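Local coordinates for protein hydroxyethylphosphonate dioxygenase (Streptomyces albus, PDB 6B9R) that probably uses a non-haem iron and molecular oxygen to cleave 2-hydroxyethylphosphonate to hydroxymethylphosphonate and formate, at residues P107-R112 against I127-V132; E134-D139 against C173-T178; V158-Y163 against E199-L204; N162-S167 against S191-S196. All coordinates share one frame; numbering follows the deposited sequence.

Interaction 1: P107-R112 against I127-V132; sequences PYYEYR and ISMLRV. With 2HE ((2-hydroxyethyl)phosphonic acid), chain F.
This is an antiparallel beta hairpin of strands 106-113 and 123-129, with Tyr109 opposite Met129 and Tyr111 opposite Ile127 on the pocket side. Glu110 and Ser128 form the hydrogen-bonded pair between them. Ser128 N donates to Glu110 O at 3.0 Å; the return bond is weak. Leu130 N reaches Tyr108 O at 2.9 Å.

Tyr111 and Ile127 lie side by side and point the same way. Ile127 CD1 touches Tyr111 CD2 at 3.6 Å and also meets CB of the bound phosphonate at 3.5 Å. Tyr111 OH gives a very short hydrogen bond, 2.5 Å, to phosphonate O2, which lies at the ring edge. Tyr109 CE2 packs on ligand CA at 3.6 Å.

At the far end the side chains of Tyr108 and Arg131 cross at about a right angle. Arg131 CB meets Tyr108 CE1 at 3.5 Å. The arginine chain then bends at chi2 (61°) and chi3, and Tyr108 CD1 sits over the centre of one guanidinium face. Arg131 NH2 bonds to Arg103 O, and Tyr108 OH to Ser191.

On the other face a water links Ser128 OG to Glu110 OE1. Arg112 grips Glu110 OE2 through NE and NH2, and Ser98 OG also bonds to it. Strand 99-103 flanks strand 106-113, strand 202-208 flanks strand 123-129, and Trp449 of the second subunit packs on Tyr111.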
# COMPACT_ATOMS: atom_id res chain seq x y z
N PRO A 107 20.67 21.94 -26.94
CA PRO A 107 19.72 20.82 -26.78
C PRO A 107 20.42 19.59 -26.23
O PRO A 107 21.52 19.23 -26.66
CB PRO A 107 19.20 20.60 -28.20
CG PRO A 107 19.40 21.92 -28.89
CD PRO A 107 20.66 22.49 -28.30
N TYR A 108 19.79 18.95 -25.26
CA TYR A 108 20.40 17.81 -24.58
C TYR A 108 19.57 16.54 -24.68
O TYR A 108 20.12 15.47 -24.93
CB TYR A 108 20.65 18.17 -23.10
CG TYR A 108 21.67 17.28 -22.42
CD1 TYR A 108 23.03 17.61 -22.44
CD2 TYR A 108 21.29 16.11 -21.78
CE1 TYR A 108 23.97 16.79 -21.83
CE2 TYR A 108 22.22 15.28 -21.18
CZ TYR A 108 23.56 15.63 -21.21
OH TYR A 108 24.49 14.80 -20.60
N TYR A 109 18.25 16.65 -24.52
CA TYR A 109 17.33 15.52 -24.67
C TYR A 109 16.13 15.97 -25.49
O TYR A 109 15.71 17.13 -25.42
CB TYR A 109 16.79 15.01 -23.33
CG TYR A 109 17.78 14.41 -22.35
CD1 TYR A 109 18.75 13.50 -22.76
CD2 TYR A 109 17.69 14.72 -21.00
CE1 TYR A 109 19.63 12.95 -21.84
CE2 TYR A 109 18.56 14.17 -20.08
CZ TYR A 109 19.53 13.28 -20.51
OH TYR A 109 20.39 12.74 -19.58
N GLU A 110 15.56 15.05 -26.26
CA GLU A 110 14.18 15.17 -26.72
C GLU A 110 13.35 14.10 -26.04
O GLU A 110 13.68 12.91 -26.13
CB GLU A 110 14.04 15.02 -28.24
CG GLU A 110 12.56 15.16 -28.68
CD GLU A 110 12.30 14.84 -30.14
OE1 GLU A 110 13.23 14.41 -30.85
OE2 GLU A 110 11.14 15.02 -30.58
N TYR A 111 12.28 14.53 -25.36
CA TYR A 111 11.36 13.65 -24.65
C TYR A 111 10.09 13.44 -25.46
O TYR A 111 9.58 14.37 -26.09
CB TYR A 111 10.95 14.22 -23.30
CG TYR A 111 12.03 14.51 -22.29
CD1 TYR A 111 12.71 15.72 -22.29
CD2 TYR A 111 12.33 13.59 -21.29
CE1 TYR A 111 13.68 16.00 -21.35
CE2 TYR A 111 13.30 13.86 -20.33
CZ TYR A 111 13.97 15.07 -20.37
OH TYR A 111 14.93 15.35 -19.43
N ARG A 112 9.56 12.22 -25.41
CA ARG A 112 8.26 11.90 -25.99
C ARG A 112 7.50 10.99 -25.03
O ARG A 112 8.06 9.99 -24.56
CB ARG A 112 8.40 11.22 -27.37
CG ARG A 112 8.98 12.13 -28.44
CD ARG A 112 9.05 11.44 -29.80
NE ARG A 112 9.86 12.21 -30.74
CZ ARG A 112 10.37 11.70 -31.86
NH1 ARG A 112 10.15 10.43 -32.18
NH2 ARG A 112 11.10 12.47 -32.66
N ILE A 127 13.36 8.90 -24.99
CA ILE A 127 14.26 10.05 -24.84
C ILE A 127 15.48 9.84 -25.73
O ILE A 127 16.22 8.88 -25.56
CB ILE A 127 14.70 10.28 -23.39
CG1 ILE A 127 13.49 10.32 -22.44
CG2 ILE A 127 15.51 11.57 -23.30
CD1 ILE A 127 13.86 10.40 -20.98
N SER A 128 15.69 10.75 -26.69
CA SER A 128 16.86 10.67 -27.54
C SER A 128 18.00 11.47 -26.93
O SER A 128 17.80 12.58 -26.42
CB SER A 128 16.57 11.18 -28.95
OG SER A 128 16.35 12.57 -28.94
N MET A 129 19.20 10.90 -26.98
CA MET A 129 20.38 11.61 -26.52
C MET A 129 20.83 12.59 -27.59
O MET A 129 21.18 12.18 -28.70
CB MET A 129 21.50 10.62 -26.19
CG MET A 129 21.36 9.94 -24.83
SD MET A 129 19.98 8.78 -24.74
CE MET A 129 18.78 9.72 -23.79
N LEU A 130 20.80 13.89 -27.27
CA LEU A 130 21.21 14.91 -28.23
C LEU A 130 22.63 15.42 -27.99
O LEU A 130 23.13 16.19 -28.80
CB LEU A 130 20.24 16.09 -28.20
CG LEU A 130 18.75 15.77 -28.34
CD1 LEU A 130 17.91 17.04 -28.21
CD2 LEU A 130 18.48 15.04 -29.65
N ARG A 131 23.26 15.02 -26.89
CA ARG A 131 24.62 15.45 -26.57
C ARG A 131 25.57 14.31 -26.93
O ARG A 131 25.40 13.18 -26.46
CB ARG A 131 24.75 15.82 -25.09
CG ARG A 131 26.15 16.28 -24.67
CD ARG A 131 26.60 17.54 -25.41
NE ARG A 131 25.63 18.64 -25.33
CZ ARG A 131 25.51 19.47 -24.30
NH1 ARG A 131 26.29 19.32 -23.23
NH2 ARG A 131 24.61 20.44 -24.32
N VAL A 132 26.56 14.62 -27.76
CA VAL A 132 27.52 13.63 -28.27
C VAL A 132 28.85 13.83 -27.57
O VAL A 132 29.37 14.95 -27.52
CB VAL A 132 27.68 13.76 -29.79
CG1 VAL A 132 28.86 12.92 -30.27
CG2 VAL A 132 26.40 13.35 -30.50
O3 2HE F . 15.71 11.91 -15.85
P 2HE F . 16.24 12.78 -16.93
O1 2HE F . 17.39 13.74 -16.37
O2 2HE F . 15.06 13.67 -17.60
CA 2HE F . 16.93 11.65 -18.16
CB 2HE F . 15.99 10.44 -18.24
O4 2HE F . 16.18 9.55 -17.13
O HOH W 1 24.24 19.36 -27.53
O HOH W 2 22.16 13.54 -24.32
O HOH W 3 15.42 13.46 -31.60

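Interaction 2: E134-D139 against C173-T178; sequences EDDDPD and CVPMNT
Cys173 lays its side chain against the backbone carbonyl of Asp136. Its CB is 3.4 Å from Asp136 O. With SG anti to the backbone N (chi1 173°), the sulfur lies beside the same oxygen, Cys173 SG to Asp136 O being 3.5 Å. The ring of Pro138 covers the cysteine too: Pro138 CD meets Cys173 CB at 3.9 Å.

Two residues on, Pro175 meets the side chain of Asp136, and the two cross at about a right angle. Pro175 CG lies 3.4 Å from Asp136 OD2. The other carboxylate oxygen, OD1, accepts from Asn162 ND2 of strand 161-167, which ties the loop to the middle strand as well.

The direct touches between the segments are van der Waals in kind. Polar linkage comes through one water, which donates to Asp136 O at 2.7 Å and to Cys173 O at 3.0 Å.

The loop is shaped by its own aspartates. Asp135 OD1 accepts from Asp137 N at 3.0 Å, and Asp137 OD1 accepts from Asp139 N at 2.7 Å. Both donors approach from above the carboxylate plane. These are two successive Asx turns, in a surface loop that packs against 170-175, an outer strand of a three-stranded antiparallel sheet.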
# COMPACT_ATOMS: atom_id res chain seq x y z
N GLU A 134 32.98 12.27 -26.86
CA GLU A 134 34.08 11.59 -27.53
C GLU A 134 34.89 10.69 -26.59
O GLU A 134 35.89 10.11 -27.03
CB GLU A 134 35.01 12.62 -28.19
CG GLU A 134 34.35 13.37 -29.33
CD GLU A 134 35.31 14.26 -30.09
OE1 GLU A 134 36.17 14.90 -29.45
OE2 GLU A 134 35.20 14.31 -31.33
N ASP A 135 34.49 10.58 -25.33
CA ASP A 135 35.12 9.64 -24.41
C ASP A 135 34.05 9.13 -23.45
O ASP A 135 32.90 9.58 -23.47
CB ASP A 135 36.29 10.27 -23.65
CG ASP A 135 35.90 11.50 -22.84
OD1 ASP A 135 34.87 11.47 -22.12
OD2 ASP A 135 36.64 12.50 -22.91
N ASP A 136 34.45 8.19 -22.60
CA ASP A 136 33.57 7.64 -21.57
C ASP A 136 33.99 8.10 -20.18
O ASP A 136 33.86 7.36 -19.21
CB ASP A 136 33.53 6.12 -21.67
CG ASP A 136 33.28 5.64 -23.09
OD1 ASP A 136 32.60 6.36 -23.85
OD2 ASP A 136 33.78 4.56 -23.47
N ASP A 137 34.50 9.33 -20.08
CA ASP A 137 34.90 9.90 -18.80
C ASP A 137 33.68 10.40 -18.04
O ASP A 137 32.97 11.29 -18.54
CB ASP A 137 35.89 11.05 -19.03
CG ASP A 137 36.31 11.76 -17.74
OD1 ASP A 137 35.86 11.40 -16.63
OD2 ASP A 137 37.12 12.71 -17.85
N PRO A 138 33.39 9.86 -16.85
CA PRO A 138 32.25 10.38 -16.07
C PRO A 138 32.36 11.86 -15.74
O PRO A 138 31.33 12.50 -15.50
CB PRO A 138 32.28 9.52 -14.79
CG PRO A 138 33.67 8.97 -14.73
CD PRO A 138 34.10 8.78 -16.15
N ASP A 139 33.57 12.42 -15.72
CA ASP A 139 33.78 13.82 -15.36
C ASP A 139 33.86 14.73 -16.58
O ASP A 139 34.15 15.92 -16.43
CB ASP A 139 35.05 13.96 -14.52
CG ASP A 139 34.96 13.21 -13.20
OD1 ASP A 139 33.90 13.29 -12.55
OD2 ASP A 139 35.94 12.55 -12.81
N CYS A 173 30.58 6.18 -15.26
CA CYS A 173 30.09 6.11 -16.63
C CYS A 173 30.24 4.67 -17.12
O CYS A 173 31.35 4.13 -17.14
CB CYS A 173 30.86 7.06 -17.55
SG CYS A 173 30.43 6.84 -19.30
N VAL A 174 29.13 4.07 -17.53
CA VAL A 174 29.17 2.75 -18.15
C VAL A 174 28.62 2.86 -19.57
O VAL A 174 27.44 3.18 -19.75
CB VAL A 174 28.38 1.72 -17.31
CG1 VAL A 174 28.26 0.41 -18.05
CG2 VAL A 174 29.05 1.51 -15.96
N PRO A 175 29.44 2.61 -20.59
CA PRO A 175 28.91 2.61 -21.97
C PRO A 175 27.97 1.44 -22.20
O PRO A 175 28.22 0.32 -21.75
CB PRO A 175 30.18 2.48 -22.84
CG PRO A 175 31.34 2.74 -21.91
CD PRO A 175 30.89 2.34 -20.55
N MET A 176 26.88 1.71 -22.91
CA MET A 176 25.85 0.74 -23.22
C MET A 176 25.70 0.59 -24.72
O MET A 176 26.22 1.39 -25.50
CB MET A 176 24.50 1.17 -22.63
CG MET A 176 24.57 1.53 -21.19
SD MET A 176 24.65 0.03 -20.21
CE MET A 176 24.68 0.78 -18.57
N ASN A 177 24.95 -0.43 -25.12
CA ASN A 177 24.51 -0.53 -26.50
C ASN A 177 23.14 -1.20 -26.52
O ASN A 177 22.57 -1.50 -25.48
CB ASN A 177 25.51 -1.29 -27.37
CG ASN A 177 25.70 -0.63 -28.72
OD1 ASN A 177 24.73 -0.20 -29.37
ND2 ASN A 177 26.95 -0.50 -29.14
N THR A 178 22.62 -1.41 -27.73
CA THR A 178 21.25 -1.89 -27.90
C THR A 178 21.00 -3.18 -27.14
O THR A 178 21.77 -4.14 -27.25
CB THR A 178 20.96 -2.07 -29.38
OG1 THR A 178 21.17 -0.82 -30.04
CG2 THR A 178 19.51 -2.52 -29.60
O HOH W 4 33.89 4.81 -18.48

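Interaction 3: V158-Y163 against E199-L204; sequences VGPVNY and EPAYIL
Val158 sits on the ring of Tyr202, and every carbon of its side chain beyond CA touches that ring. CB stands over the centre of one face, 3.8 Å from the centroid of the Tyr202 ring, in a CH-pi contact. CG1 meets Tyr202 CE1 at 3.6 Å. CG2 meets Tyr202 CE2 at 3.7 Å, so both methyls rest on the same face as CB, one toward each side of the CZ end. The ring is within reach because Tyr202 CG lies between its backbone N and carbonyl carbon (chi1 62°).

The same two residues are locked by their backbones as an antiparallel hydrogen-bonded pair. Val158 N donates to Tyr202 O at 2.9 Å, and Tyr202 N donates to Val158 O at 3.0 Å.

Beyond the pair the chain turns away. Gly159 has a positive phi (82°), and its CA makes a CH...O contact with Pro200 O. Glu199 lies across Pro160, its CD 3.5 Å from Pro160 CD. Val161 CG2 packs on Ala201 CB at 3.9 Å.

Val161 N donates to Gly159 O, closing an inverse gamma turn centred on Pro160. This turn carries the chain from strand 152-158 in one sheet to strand 161-167 in another, a passage between sheets consistent with a cupin-type beta sandwich.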
# COMPACT_ATOMS: atom_id res chain seq x y z
N VAL A 158 19.04 1.84 -26.69
CA VAL A 158 19.13 1.61 -28.13
C VAL A 158 20.30 2.43 -28.66
O VAL A 158 20.34 3.66 -28.49
CB VAL A 158 17.84 2.00 -28.88
CG1 VAL A 158 18.02 1.76 -30.38
CG2 VAL A 158 16.62 1.21 -28.34
N GLY A 159 21.26 1.76 -29.29
CA GLY A 159 22.39 2.45 -29.88
C GLY A 159 23.46 2.75 -28.86
O GLY A 159 23.39 2.33 -27.70
N PRO A 160 24.49 3.50 -29.29
CA PRO A 160 25.68 3.73 -28.44
C PRO A 160 25.46 4.84 -27.42
O PRO A 160 25.98 5.96 -27.53
CB PRO A 160 26.76 4.08 -29.48
CG PRO A 160 25.98 4.76 -30.57
CD PRO A 160 24.66 4.03 -30.65
N VAL A 161 24.67 4.53 -26.39
CA VAL A 161 24.35 5.46 -25.31
C VAL A 161 25.31 5.24 -24.15
O VAL A 161 25.58 4.10 -23.76
CB VAL A 161 22.89 5.26 -24.85
CG1 VAL A 161 22.61 6.11 -23.62
CG2 VAL A 161 21.91 5.61 -25.99
N ASN A 162 25.84 6.34 -23.61
CA ASN A 162 26.60 6.28 -22.36
C ASN A 162 25.67 6.57 -21.19
O ASN A 162 24.89 7.53 -21.23
CB ASN A 162 27.76 7.29 -22.37
CG ASN A 162 28.99 6.76 -23.05
OD1 ASN A 162 29.02 5.61 -23.49
ND2 ASN A 162 30.02 7.59 -23.15
N TYR A 163 25.77 5.75 -20.14
CA TYR A 163 24.99 5.88 -18.92
C TYR A 163 25.90 6.41 -17.81
O TYR A 163 26.94 5.81 -17.52
CB TYR A 163 24.38 4.54 -18.51
CG TYR A 163 23.54 4.61 -17.26
CD1 TYR A 163 22.49 5.52 -17.18
CD2 TYR A 163 23.78 3.79 -16.17
CE1 TYR A 163 21.71 5.61 -16.05
CE2 TYR A 163 23.00 3.88 -15.02
CZ TYR A 163 21.97 4.78 -14.97
OH TYR A 163 21.19 4.87 -13.84
N GLU A 199 24.51 7.19 -35.61
CA GLU A 199 23.44 6.21 -35.53
C GLU A 199 22.46 6.62 -34.44
O GLU A 199 22.79 7.42 -33.56
CB GLU A 199 23.99 4.80 -35.26
CG GLU A 199 25.10 4.74 -34.25
CD GLU A 199 25.56 3.32 -33.99
OE1 GLU A 199 24.69 2.42 -33.95
OE2 GLU A 199 26.78 3.11 -33.84
N PRO A 200 21.22 6.11 -34.49
CA PRO A 200 20.24 6.45 -33.45
C PRO A 200 20.76 6.09 -32.07
O PRO A 200 21.34 5.03 -31.85
CB PRO A 200 19.02 5.62 -33.84
CG PRO A 200 19.17 5.39 -35.32
CD PRO A 200 20.63 5.28 -35.56
N ALA A 201 20.54 7.00 -31.12
CA ALA A 201 20.97 6.79 -29.73
C ALA A 201 19.85 7.31 -28.84
O ALA A 201 19.66 8.53 -28.74
CB ALA A 201 22.29 7.50 -29.43
N TYR A 202 19.10 6.40 -28.22
CA TYR A 202 17.98 6.82 -27.40
C TYR A 202 17.69 5.74 -26.36
O TYR A 202 18.29 4.66 -26.37
CB TYR A 202 16.75 7.13 -28.25
CG TYR A 202 16.19 5.97 -29.07
CD1 TYR A 202 16.65 5.72 -30.35
CD2 TYR A 202 15.17 5.17 -28.56
CE1 TYR A 202 16.13 4.68 -31.11
CE2 TYR A 202 14.65 4.13 -29.31
CZ TYR A 202 15.13 3.89 -30.58
OH TYR A 202 14.61 2.86 -31.34
N ILE A 203 16.79 6.06 -25.43
CA ILE A 203 16.39 5.14 -24.38
C ILE A 203 14.87 5.12 -24.27
O ILE A 203 14.18 6.06 -24.65
CB ILE A 203 17.00 5.50 -23.01
CG1 ILE A 203 16.46 6.85 -22.50
CG2 ILE A 203 18.54 5.47 -23.06
CD1 ILE A 203 17.10 7.29 -21.19
N LEU A 204 14.37 4.01 -23.76
CA LEU A 204 13.02 3.95 -23.20
C LEU A 204 13.23 4.03 -21.70
O LEU A 204 13.64 3.05 -21.07
CB LEU A 204 12.28 2.69 -23.63
CG LEU A 204 11.61 2.71 -25.02
CD1 LEU A 204 10.46 3.72 -25.07
CD2 LEU A 204 12.60 2.99 -26.14

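Interaction 4: N162-S167 against S191-S196; sequences NYYFRS and SFTARS. With 2HE ((2-hydroxyethyl)phosphonic acid), chain F.
Tyr163 and Phe192 make the tight, buried part of this antiparallel strand pair, and Asn162 with Arg195 the end nearer solvent. Tyr163 CD1 comes to 3.2 Å from Phe192 CE2. The two side chains lie side by side and point the same way, with ring planes 36° apart. The edge of the Phe192 ring meets the substrate: CE1 is 3.4 Å from the ligand hydroxyl O4.

On the sheet face that carries Asn162, Tyr164 and Thr193, the last two cross at about a right angle. Tyr164 OH and Thr193 OG1 share a hydrogen bond of 2.8 Å. Asn162 ND2 adds a weak bond to Tyr164 OH, so these buried polar groups have partners. Backbone bonds join Asn162 with Thr193 and Tyr164 with Ser191, both ways in each pair.

Arg195, past the strand end, is partly exposed but still firmly gripped. It reaches back through a bend at chi3 (-56°). Arg195 NH2 donates to Asn162 OD1 at 2.9 Å, in the guanidinium plane but tilted 29° from the amide carbonyl plane, while NH1 bonds to Met176 O. Arg195 CG also lies 3.2 Å from Asn162 OD1.

Strand 161-167 is the middle of a three-stranded sheet, with 190-194 on one side and 170-175 on the other. Phe192 packs on strand 152-158, and Tyr163 and Phe165 reach strand 307-310.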
# COMPACT_ATOMS: atom_id res chain seq x y z
N ASN A 162 25.84 6.34 -23.61
CA ASN A 162 26.60 6.28 -22.36
C ASN A 162 25.67 6.57 -21.19
O ASN A 162 24.89 7.53 -21.23
CB ASN A 162 27.76 7.29 -22.37
CG ASN A 162 28.99 6.76 -23.05
OD1 ASN A 162 29.02 5.61 -23.49
ND2 ASN A 162 30.02 7.59 -23.15
N TYR A 163 25.77 5.75 -20.14
CA TYR A 163 24.99 5.88 -18.92
C TYR A 163 25.90 6.41 -17.81
O TYR A 163 26.94 5.81 -17.52
CB TYR A 163 24.38 4.54 -18.51
CG TYR A 163 23.54 4.61 -17.26
CD1 TYR A 163 22.49 5.52 -17.18
CD2 TYR A 163 23.78 3.79 -16.17
CE1 TYR A 163 21.71 5.61 -16.05
CE2 TYR A 163 23.00 3.88 -15.02
CZ TYR A 163 21.97 4.78 -14.97
OH TYR A 163 21.19 4.87 -13.84
N TYR A 164 25.50 7.52 -17.21
CA TYR A 164 26.25 8.14 -16.12
C TYR A 164 25.42 8.07 -14.85
O TYR A 164 24.21 8.29 -14.88
CB TYR A 164 26.57 9.60 -16.45
CG TYR A 164 27.28 9.79 -17.76
CD1 TYR A 164 26.59 9.80 -18.96
CD2 TYR A 164 28.66 9.96 -17.79
CE1 TYR A 164 27.24 9.96 -20.16
CE2 TYR A 164 29.33 10.12 -18.99
CZ TYR A 164 28.62 10.13 -20.17
OH TYR A 164 29.28 10.29 -21.36
N PHE A 165 26.07 7.74 -13.73
CA PHE A 165 25.32 7.59 -12.50
C PHE A 165 26.19 7.93 -11.30
O PHE A 165 27.41 7.73 -11.32
CB PHE A 165 24.72 6.18 -12.37
CG PHE A 165 25.72 5.06 -12.52
CD1 PHE A 165 26.10 4.62 -13.78
CD2 PHE A 165 26.23 4.41 -11.41
CE1 PHE A 165 26.99 3.57 -13.92
CE2 PHE A 165 27.11 3.37 -11.54
CZ PHE A 165 27.50 2.94 -12.81
N ARG A 166 25.54 8.46 -10.25
CA ARG A 166 26.21 8.97 -9.07
C ARG A 166 25.64 8.33 -7.81
O ARG A 166 24.44 8.06 -7.72
CB ARG A 166 26.09 10.50 -8.96
CG ARG A 166 27.18 11.26 -9.65
CD ARG A 166 26.86 12.74 -9.69
NE ARG A 166 27.85 13.50 -10.45
CZ ARG A 166 27.68 14.76 -10.84
NH1 ARG A 166 26.55 15.40 -10.55
NH2 ARG A 166 28.63 15.37 -11.52
N SER A 167 26.52 8.11 -6.83
CA SER A 167 26.14 7.52 -5.56
C SER A 167 27.28 7.78 -4.59
O SER A 167 28.44 7.58 -4.95
CB SER A 167 25.87 6.01 -5.70
OG SER A 167 25.58 5.41 -4.45
N SER A 191 22.67 10.61 -15.97
CA SER A 191 22.66 11.31 -17.25
C SER A 191 22.89 10.31 -18.37
O SER A 191 23.29 9.17 -18.14
CB SER A 191 23.72 12.42 -17.29
OG SER A 191 23.52 13.27 -18.41
N PHE A 192 22.65 10.77 -19.60
CA PHE A 192 22.86 9.97 -20.80
C PHE A 192 23.43 10.84 -21.91
O PHE A 192 23.00 11.98 -22.09
CB PHE A 192 21.56 9.34 -21.33
CG PHE A 192 20.78 8.59 -20.31
CD1 PHE A 192 19.85 9.25 -19.51
CD2 PHE A 192 20.95 7.22 -20.16
CE1 PHE A 192 19.09 8.56 -18.57
CE2 PHE A 192 20.19 6.52 -19.21
CZ PHE A 192 19.26 7.20 -18.42
N THR A 193 24.40 10.30 -22.65
CA THR A 193 24.94 10.93 -23.84
C THR A 193 25.04 9.89 -24.96
O THR A 193 24.87 8.69 -24.73
CB THR A 193 26.34 11.52 -23.59
OG1 THR A 193 27.24 10.46 -23.26
CG2 THR A 193 26.31 12.53 -22.44
N ALA A 194 25.32 10.36 -26.17
CA ALA A 194 25.58 9.48 -27.31
C ALA A 194 27.07 9.44 -27.60
O ALA A 194 27.73 10.49 -27.61
CB ALA A 194 24.83 9.95 -28.56
N ARG A 195 27.60 8.24 -27.83
CA ARG A 195 29.00 8.10 -28.23
C ARG A 195 29.23 8.45 -29.69
O ARG A 195 30.39 8.56 -30.11
CB ARG A 195 29.50 6.67 -27.97
CG ARG A 195 29.69 6.35 -26.50
CD ARG A 195 30.48 5.06 -26.29
NE ARG A 195 29.88 3.91 -26.96
CZ ARG A 195 28.80 3.26 -26.53
NH1 ARG A 195 28.34 2.22 -27.20
NH2 ARG A 195 28.16 3.68 -25.43
N SER A 196 28.18 8.60 -30.47
CA SER A 196 28.33 8.87 -31.89
C SER A 196 27.16 9.73 -32.36
O SER A 196 26.05 9.63 -31.83
CB SER A 196 28.40 7.57 -32.71
OG SER A 196 28.25 7.83 -34.09
O3 2HE F . 15.71 11.91 -15.85
P 2HE F . 16.24 12.78 -16.93
O1 2HE F . 17.39 13.74 -16.37
O2 2HE F . 15.06 13.67 -17.60
CA 2HE F . 16.93 11.65 -18.16
CB 2HE F . 15.99 10.44 -18.24
O4 2HE F . 16.18 9.55 -17.13

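Interactions 1 and 4 both touch the substrate, and their centres are 12 Å apart. Arg131 O accepts from Ala194 N at 2.8 Å where they meet. Interaction 3 joins interaction 1 through neighbouring strands, with Ile127 O 2.9 Å from Ile203 N. The side chain of Ile203 comes within about 4 Å of the ligand and packs on Phe192 of interaction 4. Iron is held by His149, Gln153 and His190; His190 directly precedes segment 191-196. Interaction 2 lies on the surface, yet its centre is only 6 Å from that of interaction 4. The two are joined by Val174 N to Tyr163 O at 2.8 Å. Interactions 3 and 4 share Asn162 and Tyr163.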